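Local coordinates for ABC transporter periplasmic peptide-binding protein (Pseudoalteromonas, PDB 4QFL) that binds dipeptides such as Ala-Phe in the periplasm and probably delivers them to an ABC transporter for uptake into the cell, at residues F297-P302 / N458-C463; P302-L307 / F372-W377; P446-T451 / P465-L470; Q348-I353 / I494-P499; V314-I319 / Q357-L362. All coordinates share one frame; numbering follows the deposited sequence.

Contact 1. Residues F297-P302 / N458-C463; sequences FNTERP and NPANWC
Thr-299 meets Ala-460 where two type I beta turns, Asn-298 to Arg-301 and Asn-458 to Asn-461, lie against each other. The backbone N of Thr-299 donates to Ala-460 O over 3.0 Å. This bond is nearly straight, 166° at the hydrogen, although the donor stands above the carbonyl plane. Thr-299 OG1 comes to 2.9 Å from the same Ala-460 O, but a second acceptor competes for its proton, so that bond is not settled. With chi1 at 64°, OG1 sits between the backbone N and the carbonyl carbon of its own residue. There it also reaches the edge of the Trp-462 indole, in the ring plane and 3.5 Å from CD1. Two residues earlier, Phe-297 O takes a CA-H...O contact from Ala-460 CA at 3.0 Å.

Behind this first shell, Asn-458 forms an Asx turn: its OD1 accepts from Ala-460 N at 2.9 Å, which holds the peptide just before the accepting carbonyl. Phe-297 closes strand 291-297 and bonds through its backbone to Pro-499, while Arg-301 forms a salt bridge with Asp-427. Cys-463 is tied by a disulfide to Cys-450. The side chain of Pro-459 comes to about 5 Å from the bound phenylalanine, placing this largely buried pair of loops beside the dipeptide pocket. Beside exposed Glu-300 a water links the two segments, accepting from Cys-463 N and donating to Asn-461 O and, at 2.6 Å, to Glu-300 OE2.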
# COMPACT_ATOMS: atom_id res chain seq x y z
N PHE A 297 0.37 18.05 4.73
CA PHE A 297 0.81 19.36 4.25
C PHE A 297 2.13 19.27 3.48
O PHE A 297 3.03 18.54 3.85
CB PHE A 297 0.98 20.32 5.42
CG PHE A 297 -0.27 20.51 6.21
CD1 PHE A 297 -1.28 21.32 5.74
CD2 PHE A 297 -0.43 19.87 7.43
CE1 PHE A 297 -2.43 21.50 6.47
CE2 PHE A 297 -1.57 20.05 8.17
CZ PHE A 297 -2.58 20.87 7.69
N ASN A 298 2.23 20.04 2.40
CA ASN A 298 3.50 20.19 1.70
C ASN A 298 4.39 21.12 2.52
O ASN A 298 4.36 22.34 2.35
CB ASN A 298 3.23 20.77 0.31
CG ASN A 298 4.44 20.77 -0.58
OD1 ASN A 298 4.32 20.86 -1.80
ND2 ASN A 298 5.61 20.70 0.02
N THR A 299 5.17 20.54 3.44
CA THR A 299 5.91 21.29 4.45
C THR A 299 7.04 22.11 3.87
O THR A 299 7.70 22.86 4.59
CB THR A 299 6.50 20.37 5.54
OG1 THR A 299 7.48 19.49 4.96
CG2 THR A 299 5.40 19.55 6.21
N GLU A 300 7.29 21.97 2.57
CA GLU A 300 8.32 22.78 1.93
C GLU A 300 7.71 23.98 1.22
O GLU A 300 8.42 24.71 0.54
CB GLU A 300 9.15 21.93 0.97
CG GLU A 300 10.08 20.96 1.67
CD GLU A 300 11.13 21.65 2.51
OE1 GLU A 300 11.64 22.70 2.08
OE2 GLU A 300 11.46 21.15 3.61
N ARG A 301 6.41 24.20 1.40
CA ARG A 301 5.72 25.25 0.66
C ARG A 301 5.04 26.26 1.59
O ARG A 301 4.15 25.91 2.34
CB ARG A 301 4.68 24.63 -0.29
CG ARG A 301 4.03 25.62 -1.25
CD ARG A 301 2.96 24.98 -2.11
NE ARG A 301 3.52 24.18 -3.19
CZ ARG A 301 2.81 23.73 -4.23
NH1 ARG A 301 1.52 24.01 -4.31
NH2 ARG A 301 3.40 23.00 -5.18
N PRO A 302 5.48 27.52 1.55
CA PRO A 302 4.85 28.52 2.43
C PRO A 302 3.37 28.68 2.08
O PRO A 302 3.02 28.54 0.91
CB PRO A 302 5.63 29.81 2.13
CG PRO A 302 6.90 29.35 1.44
CD PRO A 302 6.54 28.11 0.70
N ASN A 458 6.42 10.59 0.03
CA ASN A 458 6.08 11.26 1.28
C ASN A 458 5.18 12.45 0.99
O ASN A 458 5.64 13.48 0.53
CB ASN A 458 7.37 11.73 1.95
CG ASN A 458 7.13 12.43 3.26
OD1 ASN A 458 6.01 12.81 3.58
ND2 ASN A 458 8.19 12.60 4.04
N PRO A 459 3.87 12.32 1.26
CA PRO A 459 2.93 13.38 0.88
C PRO A 459 3.13 14.68 1.67
O PRO A 459 2.61 15.71 1.29
CB PRO A 459 1.55 12.77 1.20
CG PRO A 459 1.79 11.30 1.28
CD PRO A 459 3.18 11.14 1.81
N ALA A 460 3.90 14.63 2.75
CA ALA A 460 4.21 15.84 3.51
C ALA A 460 5.50 16.52 3.03
O ALA A 460 5.88 17.58 3.52
CB ALA A 460 4.30 15.53 5.00
N ASN A 461 6.19 15.90 2.07
CA ASN A 461 7.41 16.48 1.54
C ASN A 461 8.30 16.90 2.70
O ASN A 461 8.79 18.02 2.75
CB ASN A 461 7.06 17.69 0.69
CG ASN A 461 8.17 18.09 -0.27
OD1 ASN A 461 9.13 17.34 -0.48
ND2 ASN A 461 8.03 19.27 -0.87
N TRP A 462 8.49 15.98 3.64
CA TRP A 462 9.07 16.28 4.94
C TRP A 462 10.29 15.41 5.22
O TRP A 462 10.16 14.21 5.54
CB TRP A 462 8.00 16.06 6.01
CG TRP A 462 8.29 16.50 7.41
CD1 TRP A 462 8.37 17.79 7.88
CD2 TRP A 462 8.42 15.65 8.57
NE1 TRP A 462 8.58 17.79 9.24
CE2 TRP A 462 8.61 16.50 9.69
CE3 TRP A 462 8.41 14.26 8.76
CZ2 TRP A 462 8.79 15.99 10.98
CZ3 TRP A 462 8.59 13.76 10.06
CH2 TRP A 462 8.77 14.63 11.14
N CYS A 463 11.47 15.99 5.10
CA CYS A 463 12.68 15.27 5.46
C CYS A 463 13.18 15.79 6.80
O CYS A 463 13.65 16.92 6.89
CB CYS A 463 13.74 15.41 4.39
SG CYS A 463 15.28 14.56 4.77
O HOH W 1 11.83 18.58 3.80

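Contact 2. Residues P302-L307 / F372-W377; sequences PPFDNL and FDMSIW
Pro-303 and Phe-372 make the CH-pi part of this contact. Pro-303 CG stands over the centre of the Phe-372 ring, 4.0 Å from the centroid and only 5° off the ring normal. The peptide bond before Pro-303 is cis, and the residue opens a type I turn that runs to Asn-306.

The aromatic part pairs Phe-304 with Phe-372. Their centroids are 6.0 Å apart and the planes stand at 82°, but the approach is oblique, CE1 of Phe-304 meeting CE1 of Phe-372 at 4.0 Å.

The aliphatic and sulfur part belongs to Met-374 on strand 373-378. Its CB touches CZ of Phe-304 at the ring edge, 3.5 Å away. The chain bends at chi3 (-60°), which places CE 3.6 Å from Phe-304 CE1, and SD makes an oblique Met-aromatic contact with the ring. Leu-313 of helix 307-314 touches Phe-304, Phe-372 and Met-374 alike and so completes the apolar cluster.

Carbon and sulfur surfaces carry nearly all of the contact, which suggests that shape and ring orientation, more than polar pairing, govern how the turn before helix 307-314 rests on the start of the strand.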
# COMPACT_ATOMS: atom_id res chain seq x y z
N PRO A 302 5.48 27.52 1.55
CA PRO A 302 4.85 28.52 2.43
C PRO A 302 3.37 28.68 2.08
O PRO A 302 3.02 28.54 0.91
CB PRO A 302 5.63 29.81 2.13
CG PRO A 302 6.90 29.35 1.44
CD PRO A 302 6.54 28.11 0.70
N PRO A 303 2.51 28.96 3.07
CA PRO A 303 2.82 29.11 4.50
C PRO A 303 2.85 27.79 5.25
O PRO A 303 2.88 27.77 6.48
CB PRO A 303 1.63 29.93 5.00
CG PRO A 303 0.51 29.50 4.13
CD PRO A 303 1.10 29.27 2.77
N PHE A 304 2.85 26.68 4.52
CA PHE A 304 2.66 25.38 5.14
C PHE A 304 3.96 24.87 5.75
O PHE A 304 3.96 23.90 6.51
CB PHE A 304 2.03 24.40 4.13
CG PHE A 304 0.87 25.01 3.38
CD1 PHE A 304 -0.32 25.28 4.04
CD2 PHE A 304 0.99 25.38 2.06
CE1 PHE A 304 -1.38 25.88 3.37
CE2 PHE A 304 -0.06 25.98 1.38
CZ PHE A 304 -1.25 26.23 2.03
N ASP A 305 5.07 25.55 5.45
CA ASP A 305 6.34 25.26 6.10
C ASP A 305 6.38 25.86 7.50
O ASP A 305 7.33 25.67 8.26
CB ASP A 305 7.51 25.78 5.25
CG ASP A 305 7.53 27.29 5.14
OD1 ASP A 305 6.46 27.91 5.24
OD2 ASP A 305 8.63 27.86 4.96
N ASN A 306 5.32 26.59 7.85
CA ASN A 306 5.25 27.24 9.14
C ASN A 306 4.40 26.44 10.11
O ASN A 306 3.20 26.29 9.93
CB ASN A 306 4.63 28.62 8.97
CG ASN A 306 4.64 29.41 10.23
OD1 ASN A 306 4.74 28.86 11.32
ND2 ASN A 306 4.54 30.72 10.11
N LEU A 307 5.04 25.93 11.15
CA LEU A 307 4.34 25.04 12.07
C LEU A 307 3.09 25.71 12.62
O LEU A 307 2.02 25.10 12.64
CB LEU A 307 5.26 24.57 13.20
CG LEU A 307 4.66 23.62 14.24
CD1 LEU A 307 3.92 22.44 13.62
CD2 LEU A 307 5.75 23.14 15.18
N PHE A 372 -5.62 33.18 3.91
CA PHE A 372 -5.00 32.91 2.62
C PHE A 372 -5.81 31.91 1.82
O PHE A 372 -6.84 31.43 2.27
CB PHE A 372 -3.58 32.37 2.81
CG PHE A 372 -3.50 31.25 3.81
CD1 PHE A 372 -3.78 29.95 3.44
CD2 PHE A 372 -3.15 31.51 5.13
CE1 PHE A 372 -3.71 28.92 4.36
CE2 PHE A 372 -3.08 30.48 6.06
CZ PHE A 372 -3.36 29.19 5.68
N ASP A 373 -5.33 31.61 0.62
CA ASP A 373 -5.88 30.55 -0.22
C ASP A 373 -5.01 29.29 -0.12
O ASP A 373 -3.80 29.36 0.08
CB ASP A 373 -5.92 31.00 -1.68
CG ASP A 373 -6.99 32.04 -1.94
OD1 ASP A 373 -7.56 32.57 -0.97
OD2 ASP A 373 -7.26 32.31 -3.13
N MET A 374 -5.64 28.12 -0.26
CA MET A 374 -4.87 26.89 -0.35
C MET A 374 -5.64 25.84 -1.14
O MET A 374 -6.86 25.93 -1.29
CB MET A 374 -4.56 26.34 1.04
CG MET A 374 -5.79 25.89 1.82
SD MET A 374 -5.34 25.24 3.43
CE MET A 374 -4.29 23.86 2.95
N SER A 375 -4.91 24.85 -1.63
CA SER A 375 -5.54 23.69 -2.24
C SER A 375 -5.58 22.54 -1.23
O SER A 375 -4.73 22.42 -0.34
CB SER A 375 -4.83 23.27 -3.54
OG SER A 375 -3.46 22.92 -3.32
N ILE A 376 -6.62 21.73 -1.36
CA ILE A 376 -6.67 20.43 -0.74
C ILE A 376 -6.87 19.44 -1.86
O ILE A 376 -7.88 19.48 -2.56
CB ILE A 376 -7.82 20.29 0.24
CG1 ILE A 376 -7.62 21.23 1.42
CG2 ILE A 376 -7.94 18.84 0.71
CD1 ILE A 376 -8.71 21.11 2.47
N TRP A 377 -5.90 18.57 -2.05
CA TRP A 377 -6.01 17.54 -3.04
C TRP A 377 -6.80 16.36 -2.49
O TRP A 377 -6.53 15.89 -1.39
CB TRP A 377 -4.61 17.12 -3.46
CG TRP A 377 -3.99 18.12 -4.38
CD1 TRP A 377 -3.86 19.47 -4.16
CD2 TRP A 377 -3.42 17.87 -5.66
NE1 TRP A 377 -3.24 20.06 -5.23
CE2 TRP A 377 -2.96 19.10 -6.17
CE3 TRP A 377 -3.25 16.71 -6.42
CZ2 TRP A 377 -2.34 19.20 -7.40
CZ3 TRP A 377 -2.64 16.81 -7.64
CH2 TRP A 377 -2.19 18.05 -8.12

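Contact 3. Residues P446-T451 / P465-L470; sequences PLLSCT and PEFDLL
The Phe-467 ring and Leu-448 meet with their side chains at about a right angle. Leu-448 CB comes to CE2 of the ring at 3.5 Å from an oblique direction, while Ser-449 N lies at the ring edge, near its plane. The Trp-462 ring also meets this phenyl, their planes at about 60°. Phe-467 CG is anti to the backbone N (chi1 175°), the first step of the side chain's course toward Leu-448.

The second flat group, the Asp-468 carboxylate, works through its oxygens. OD2 accepts from Cys-450 N at 2.7 Å, with 156° at the hydrogen, and uses its syn lone pair. A water spans 2.7 Å to the same OD2, donating to it and accepting from Thr-451 N at 3.0 Å. OD1 lies 3.3 Å from Ser-449 CA. A second water lies close to both OD1 and Leu-448 O, although which acceptors take its protons is not settled.

Cys-450 and Thr-451 open helix 450-454, whose N-cap is Ser-449; the OG of Ser-449 is bonded to Ser-445 O and to Ala-452 N. A carboxylate held at this helix start would probably be stabilised by its amides. The disulfide from Cys-450 to Cys-463 ties the start of helix 450-454 to the loop leading into helix 465-475, and helix 480-497 lines the apolar side, with Ile-494 touching both Leu-448 and Phe-467.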
# COMPACT_ATOMS: atom_id res chain seq x y z
N PRO A 446 8.01 3.86 5.10
CA PRO A 446 7.54 4.07 3.72
C PRO A 446 6.78 5.38 3.53
O PRO A 446 6.31 5.64 2.42
CB PRO A 446 6.56 2.91 3.48
CG PRO A 446 6.74 1.97 4.64
CD PRO A 446 7.25 2.80 5.79
N LEU A 447 6.64 6.19 4.57
CA LEU A 447 5.75 7.33 4.53
C LEU A 447 6.46 8.62 4.79
O LEU A 447 6.40 9.53 3.97
CB LEU A 447 4.68 7.19 5.60
CG LEU A 447 3.25 6.96 5.14
CD1 LEU A 447 3.20 5.76 4.22
CD2 LEU A 447 2.35 6.78 6.33
N LEU A 448 7.09 8.71 5.95
CA LEU A 448 7.64 9.96 6.47
C LEU A 448 9.17 10.09 6.52
O LEU A 448 9.70 11.13 6.91
CB LEU A 448 7.06 10.25 7.86
CG LEU A 448 5.59 10.68 7.87
CD1 LEU A 448 5.10 10.83 9.30
CD2 LEU A 448 5.40 11.97 7.11
N SER A 449 9.90 9.05 6.13
CA SER A 449 11.36 9.08 6.19
C SER A 449 11.97 9.95 5.10
O SER A 449 11.29 10.34 4.16
CB SER A 449 11.94 7.67 6.10
OG SER A 449 11.59 7.08 4.86
N CYS A 450 13.25 10.26 5.24
CA CYS A 450 13.95 11.00 4.19
C CYS A 450 14.02 10.20 2.89
O CYS A 450 13.77 10.74 1.82
CB CYS A 450 15.34 11.43 4.65
SG CYS A 450 15.27 12.83 5.82
N THR A 451 14.34 8.92 2.99
CA THR A 451 14.34 8.05 1.81
C THR A 451 12.96 7.99 1.16
O THR A 451 12.85 7.95 -0.07
CB THR A 451 14.86 6.65 2.12
OG1 THR A 451 14.14 6.10 3.22
CG2 THR A 451 16.31 6.70 2.49
N PRO A 465 15.73 14.48 9.56
CA PRO A 465 16.70 13.44 9.95
C PRO A 465 16.58 13.03 11.42
O PRO A 465 16.88 11.90 11.79
CB PRO A 465 18.05 14.11 9.66
CG PRO A 465 17.74 15.10 8.54
CD PRO A 465 16.37 15.63 8.89
N GLU A 466 16.12 13.95 12.26
CA GLU A 466 15.89 13.70 13.66
C GLU A 466 14.83 12.61 13.85
O GLU A 466 15.01 11.68 14.63
CB GLU A 466 15.49 15.00 14.34
CG GLU A 466 16.65 16.00 14.51
CD GLU A 466 17.19 16.61 13.19
OE1 GLU A 466 18.43 16.78 13.10
OE2 GLU A 466 16.40 16.95 12.27
N PHE A 467 13.74 12.74 13.10
CA PHE A 467 12.67 11.74 13.05
C PHE A 467 13.22 10.40 12.56
O PHE A 467 12.96 9.37 13.15
CB PHE A 467 11.56 12.25 12.11
CG PHE A 467 10.46 11.27 11.87
CD1 PHE A 467 9.50 11.03 12.83
CD2 PHE A 467 10.38 10.58 10.67
CE1 PHE A 467 8.48 10.13 12.59
CE2 PHE A 467 9.38 9.68 10.44
CZ PHE A 467 8.44 9.45 11.39
N ASP A 468 14.00 10.45 11.48
CA ASP A 468 14.52 9.23 10.83
C ASP A 468 15.42 8.46 11.77
O ASP A 468 15.47 7.23 11.74
CB ASP A 468 15.32 9.58 9.57
CG ASP A 468 14.46 9.98 8.40
OD1 ASP A 468 13.24 10.20 8.60
OD2 ASP A 468 15.00 10.08 7.28
N LEU A 469 16.16 9.21 12.59
CA LEU A 469 17.06 8.59 13.54
C LEU A 469 16.27 7.73 14.51
O LEU A 469 16.71 6.64 14.89
CB LEU A 469 17.87 9.65 14.29
CG LEU A 469 18.99 9.10 15.15
CD1 LEU A 469 19.87 8.17 14.32
CD2 LEU A 469 19.80 10.24 15.69
N LEU A 470 15.09 8.20 14.92
CA LEU A 470 14.22 7.38 15.75
C LEU A 470 13.88 6.07 15.04
O LEU A 470 13.83 5.01 15.65
CB LEU A 470 12.93 8.13 16.09
CG LEU A 470 13.04 9.30 17.06
CD1 LEU A 470 11.71 10.06 17.17
CD2 LEU A 470 13.49 8.79 18.42
O HOH W 2 11.90 12.46 7.81
O HOH W 3 15.50 8.06 5.61

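Contact 4. Residues Q348-I353 / I494-P499; sequences QKNMPI and IIEQLP
Ile-495 is the tightly packed part of this contact, since CG1, CG2 and CD1 each find a different partner on the loop 348-353. CG1 lies 3.5 Å from Gln-348 CG, the two side chains crossing at a slant. CG2, anti to the backbone N, faces the backbone of Asn-350 and comes to 3.4 Å from its O. CD1 approaches Met-351 SD to 3.2 Å, the two side chains at about a right angle. That last distance is short for a sulfur and a methyl, so its exact value is doubtful even though the pairing itself is plain. The CB of Met-351 points away from the helix; a bend at chi2 (-72°) is part of what returns the sulfur to Ile-495. The type I turn from Gln-348 to Met-351 presents these three residues together to one isoleucine.

The outer side is looser. Asn-350 ND2 gives Glu-496 OE2 a weak hydrogen bond of 3.5 Å, with 146° at the hydrogen, and the amide and carboxylate planes stand 44° apart. Both residues are exposed, so solvent probably competes for this bond.

Ile-495 sits in the last turn of helix 480-497, where Leu-498 N still bonds to Ile-494 O before Leu-498 leaves the helix with a positive phi. Strand 500-513 follows and adds side-chain contacts: Tyr-501 touches Met-351 and Pro-352, and Pro-502 touches Ile-495. Helix 307-314 closes a further side through Val-314 on Pro-352 and Gln-311 on Leu-498.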
# COMPACT_ATOMS: atom_id res chain seq x y z
N GLN A 348 -2.00 10.11 21.56
CA GLN A 348 -1.17 11.28 21.74
C GLN A 348 -1.88 12.31 22.58
O GLN A 348 -2.98 12.75 22.25
CB GLN A 348 -0.74 11.84 20.38
CG GLN A 348 0.22 10.92 19.68
CD GLN A 348 1.37 10.51 20.59
OE1 GLN A 348 1.63 9.33 20.79
NE2 GLN A 348 2.07 11.50 21.13
N LYS A 349 -1.25 12.68 23.69
CA LYS A 349 -1.84 13.63 24.62
C LYS A 349 -2.03 14.99 23.95
O LYS A 349 -2.84 15.79 24.41
CB LYS A 349 -0.98 13.77 25.88
CG LYS A 349 -1.66 14.52 27.01
CD LYS A 349 -0.64 15.13 27.97
CE LYS A 349 -1.32 15.84 29.14
NZ LYS A 349 -2.35 16.84 28.69
N ASN A 350 -1.29 15.24 22.88
CA ASN A 350 -1.32 16.56 22.24
C ASN A 350 -2.11 16.70 20.93
O ASN A 350 -1.93 17.67 20.19
CB ASN A 350 0.11 17.08 22.03
CG ASN A 350 0.73 17.59 23.31
OD1 ASN A 350 0.04 17.82 24.30
ND2 ASN A 350 2.05 17.79 23.29
N MET A 351 -2.99 15.75 20.65
CA MET A 351 -3.81 15.84 19.44
C MET A 351 -4.62 17.12 19.46
O MET A 351 -5.16 17.52 20.48
CB MET A 351 -4.74 14.62 19.30
CG MET A 351 -4.04 13.35 18.87
SD MET A 351 -3.51 13.36 17.15
CE MET A 351 -5.05 13.53 16.28
N PRO A 352 -4.69 17.79 18.31
CA PRO A 352 -5.37 19.08 18.24
C PRO A 352 -6.84 18.88 18.52
O PRO A 352 -7.38 17.84 18.16
CB PRO A 352 -5.18 19.48 16.78
CG PRO A 352 -4.09 18.58 16.25
CD PRO A 352 -4.25 17.32 16.99
N ILE A 353 -7.49 19.84 19.16
CA ILE A 353 -8.94 19.75 19.29
C ILE A 353 -9.62 20.72 18.35
O ILE A 353 -9.13 21.82 18.11
CB ILE A 353 -9.40 20.04 20.72
CG1 ILE A 353 -8.83 18.99 21.66
CG2 ILE A 353 -10.91 20.01 20.80
CD1 ILE A 353 -9.35 19.12 23.06
N ILE A 494 5.41 13.45 15.29
CA ILE A 494 4.48 13.67 14.20
C ILE A 494 3.36 14.62 14.64
O ILE A 494 2.95 15.50 13.88
CB ILE A 494 3.94 12.34 13.68
CG1 ILE A 494 5.07 11.55 13.01
CG2 ILE A 494 2.78 12.57 12.73
CD1 ILE A 494 4.72 10.10 12.65
N ILE A 495 2.89 14.47 15.88
CA ILE A 495 1.86 15.35 16.42
C ILE A 495 2.41 16.74 16.72
O ILE A 495 1.73 17.73 16.50
CB ILE A 495 1.22 14.78 17.70
CG1 ILE A 495 0.38 13.55 17.36
CG2 ILE A 495 0.32 15.81 18.36
CD1 ILE A 495 -0.46 13.74 16.13
N GLU A 496 3.64 16.80 17.24
CA GLU A 496 4.28 18.08 17.55
C GLU A 496 4.52 18.87 16.29
O GLU A 496 4.23 20.06 16.23
CB GLU A 496 5.63 17.86 18.23
CG GLU A 496 5.60 17.03 19.49
CD GLU A 496 5.19 17.82 20.72
OE1 GLU A 496 5.88 17.68 21.76
OE2 GLU A 496 4.18 18.57 20.64
N GLN A 497 5.06 18.21 15.28
CA GLN A 497 5.50 18.88 14.06
C GLN A 497 4.41 18.95 13.00
O GLN A 497 4.46 19.79 12.10
CB GLN A 497 6.76 18.21 13.50
CG GLN A 497 8.03 18.42 14.34
CD GLN A 497 8.34 19.90 14.60
OE1 GLN A 497 8.52 20.33 15.75
NE2 GLN A 497 8.38 20.69 13.53
N LEU A 498 3.44 18.05 13.10
CA LEU A 498 2.33 18.01 12.15
C LEU A 498 2.70 18.07 10.67
O LEU A 498 2.16 18.88 9.93
CB LEU A 498 1.34 19.14 12.44
CG LEU A 498 0.68 18.99 13.80
CD1 LEU A 498 -0.20 20.19 14.07
CD2 LEU A 498 -0.11 17.68 13.87
N PRO A 499 3.62 17.20 10.24
CA PRO A 499 3.81 17.09 8.79
C PRO A 499 2.49 16.64 8.18
O PRO A 499 2.09 17.08 7.11
CB PRO A 499 4.88 16.01 8.66
CG PRO A 499 4.84 15.26 9.97
CD PRO A 499 4.45 16.25 10.99

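Contact 5. Residues V314-I319 / Q357-L362; sequences VHAIDI and QLAKKL
His-315 and Ala-316 are the central residues of the type I turn from Val-314 to Ile-317, which links helix 307-314 to helix 319-325 and packs on helix 356-363. The imidazole of His-315 receives Leu-358 CD1 over one face. This methyl lies over the ring centre, 3.8 Å from the centroid and 8° off the normal, a well-aligned CH-pi contact. Leu-358 CG is anti to the backbone N (chi1 -159°), which starts the branch on its way to the ring. A second leucine methyl, Leu-362 CD1, meets His-315 CD2 at 3.9 Å from an oblique direction.

Between the two leucines along the helix, Ala-359 makes the close approach. Its CB touches Ala-316 CB at 3.9 Å and Ala-316 N at 3.8 Å, and the same methyl meets His-315 CB. With so small a residue at the interface, the CA atoms of His-315 and Ala-359 come to 5.1 Å.

What positions the ring lies outside both segments: His-315 ND1 is hydrogen-bonded to Ile-353 O, and because a carbonyl can only accept, ND1 carries the proton there. His-315 also bonds through its backbone to Asp-355. Ala-316 meanwhile leans on Leu-400 of helix 389-401. The contact is helix packing on an interhelical turn, in which alanine allows a near approach and flanking leucines grip one aromatic ring.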
# COMPACT_ATOMS: atom_id res chain seq x y z
N VAL A 314 -5.37 22.86 11.37
CA VAL A 314 -5.91 21.64 11.96
C VAL A 314 -7.05 21.93 12.94
O VAL A 314 -8.04 21.20 12.97
CB VAL A 314 -4.81 20.83 12.68
CG1 VAL A 314 -5.43 19.77 13.56
CG2 VAL A 314 -3.86 20.21 11.66
N HIS A 315 -6.91 22.98 13.75
CA HIS A 315 -7.90 23.31 14.77
C HIS A 315 -9.25 23.74 14.18
O HIS A 315 -10.26 23.80 14.88
CB HIS A 315 -7.38 24.40 15.72
CG HIS A 315 -6.41 23.89 16.75
ND1 HIS A 315 -6.71 22.86 17.62
CD2 HIS A 315 -5.16 24.30 17.08
CE1 HIS A 315 -5.68 22.64 18.41
NE2 HIS A 315 -4.73 23.50 18.11
N ALA A 316 -9.26 24.03 12.88
CA ALA A 316 -10.47 24.50 12.22
C ALA A 316 -11.35 23.35 11.75
O ALA A 316 -12.46 23.57 11.26
CB ALA A 316 -10.09 25.37 11.04
N ILE A 317 -10.86 22.12 11.90
CA ILE A 317 -11.51 20.98 11.26
C ILE A 317 -12.44 20.21 12.17
O ILE A 317 -12.04 19.68 13.19
CB ILE A 317 -10.47 20.02 10.65
CG1 ILE A 317 -9.50 20.80 9.76
CG2 ILE A 317 -11.17 18.94 9.83
CD1 ILE A 317 -10.20 21.57 8.66
N ASP A 318 -13.71 20.15 11.77
CA ASP A 318 -14.72 19.43 12.54
C ASP A 318 -14.56 17.95 12.31
O ASP A 318 -15.20 17.38 11.43
CB ASP A 318 -16.12 19.86 12.10
CG ASP A 318 -17.20 19.43 13.09
OD1 ASP A 318 -16.93 18.55 13.94
OD2 ASP A 318 -18.32 19.99 13.02
N ILE A 319 -13.71 17.32 13.11
CA ILE A 319 -13.40 15.91 12.92
C ILE A 319 -14.63 15.03 13.18
O ILE A 319 -14.81 13.99 12.55
CB ILE A 319 -12.22 15.44 13.81
CG1 ILE A 319 -10.93 16.09 13.33
CG2 ILE A 319 -12.05 13.94 13.73
CD1 ILE A 319 -10.64 15.79 11.88
N GLN A 357 -12.37 29.12 16.88
CA GLN A 357 -11.93 30.42 17.39
C GLN A 357 -10.43 30.42 17.69
O GLN A 357 -9.73 31.42 17.51
CB GLN A 357 -12.72 30.79 18.65
CG GLN A 357 -12.53 32.24 19.10
CD GLN A 357 -12.87 32.45 20.58
OE1 GLN A 357 -13.08 33.58 21.03
NE2 GLN A 357 -12.91 31.35 21.34
N LEU A 358 -9.93 29.28 18.14
CA LEU A 358 -8.51 29.11 18.41
C LEU A 358 -7.73 29.10 17.10
O LEU A 358 -6.61 29.62 17.02
CB LEU A 358 -8.28 27.80 19.17
CG LEU A 358 -6.99 27.64 19.96
CD1 LEU A 358 -6.67 26.17 20.13
CD2 LEU A 358 -5.84 28.36 19.30
N ALA A 359 -8.31 28.50 16.06
CA ALA A 359 -7.69 28.44 14.75
C ALA A 359 -7.50 29.84 14.16
O ALA A 359 -6.44 30.18 13.62
CB ALA A 359 -8.54 27.59 13.82
N LYS A 360 -8.55 30.65 14.28
CA LYS A 360 -8.51 32.04 13.87
C LYS A 360 -7.45 32.79 14.68
O LYS A 360 -6.65 33.54 14.14
CB LYS A 360 -9.88 32.68 14.09
CG LYS A 360 -9.95 34.13 13.68
CD LYS A 360 -9.60 34.30 12.21
CE LYS A 360 -10.00 35.67 11.68
NZ LYS A 360 -9.86 35.75 10.19
N LYS A 361 -7.46 32.55 15.99
CA LYS A 361 -6.51 33.17 16.90
C LYS A 361 -5.07 32.82 16.54
O LYS A 361 -4.14 33.52 16.95
CB LYS A 361 -6.83 32.74 18.34
CG LYS A 361 -6.51 33.80 19.40
CD LYS A 361 -5.02 33.96 19.64
CE LYS A 361 -4.68 35.25 20.36
NZ LYS A 361 -3.20 35.46 20.40
N LEU A 362 -4.87 31.76 15.78
CA LEU A 362 -3.52 31.30 15.47
C LEU A 362 -3.06 31.78 14.11
O LEU A 362 -1.89 32.10 13.92
CB LEU A 362 -3.46 29.78 15.52
CG LEU A 362 -3.43 29.25 16.94
CD1 LEU A 362 -3.35 27.74 16.92
CD2 LEU A 362 -2.25 29.86 17.68

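In the fold
Contact 1 is the most buried of the five and joins loops through a backbone hydrogen bond; contact 4 lies at the surface, with a single weak polar link, and the others are partly buried. Contacts 1 and 3 share the Cys-450 to Cys-463 disulfide, and in both backbone N-H groups and waters matter; contact 1 comes nearer the bound phenylalanine (Pro-459 side chain about 5 Å) than contact 3 (Leu-448 side chain about 10 Å). Contacts 2 and 5 bracket helix 307-314 and rely on apolar and CH-pi packing. Helix 480-497 serves contact 4 directly and touches contact 3 through Ile-494, while Pro-499 reaches contact 1. Contacts 4 and 5 meet where His-315 ND1 bonds Ile-353 O.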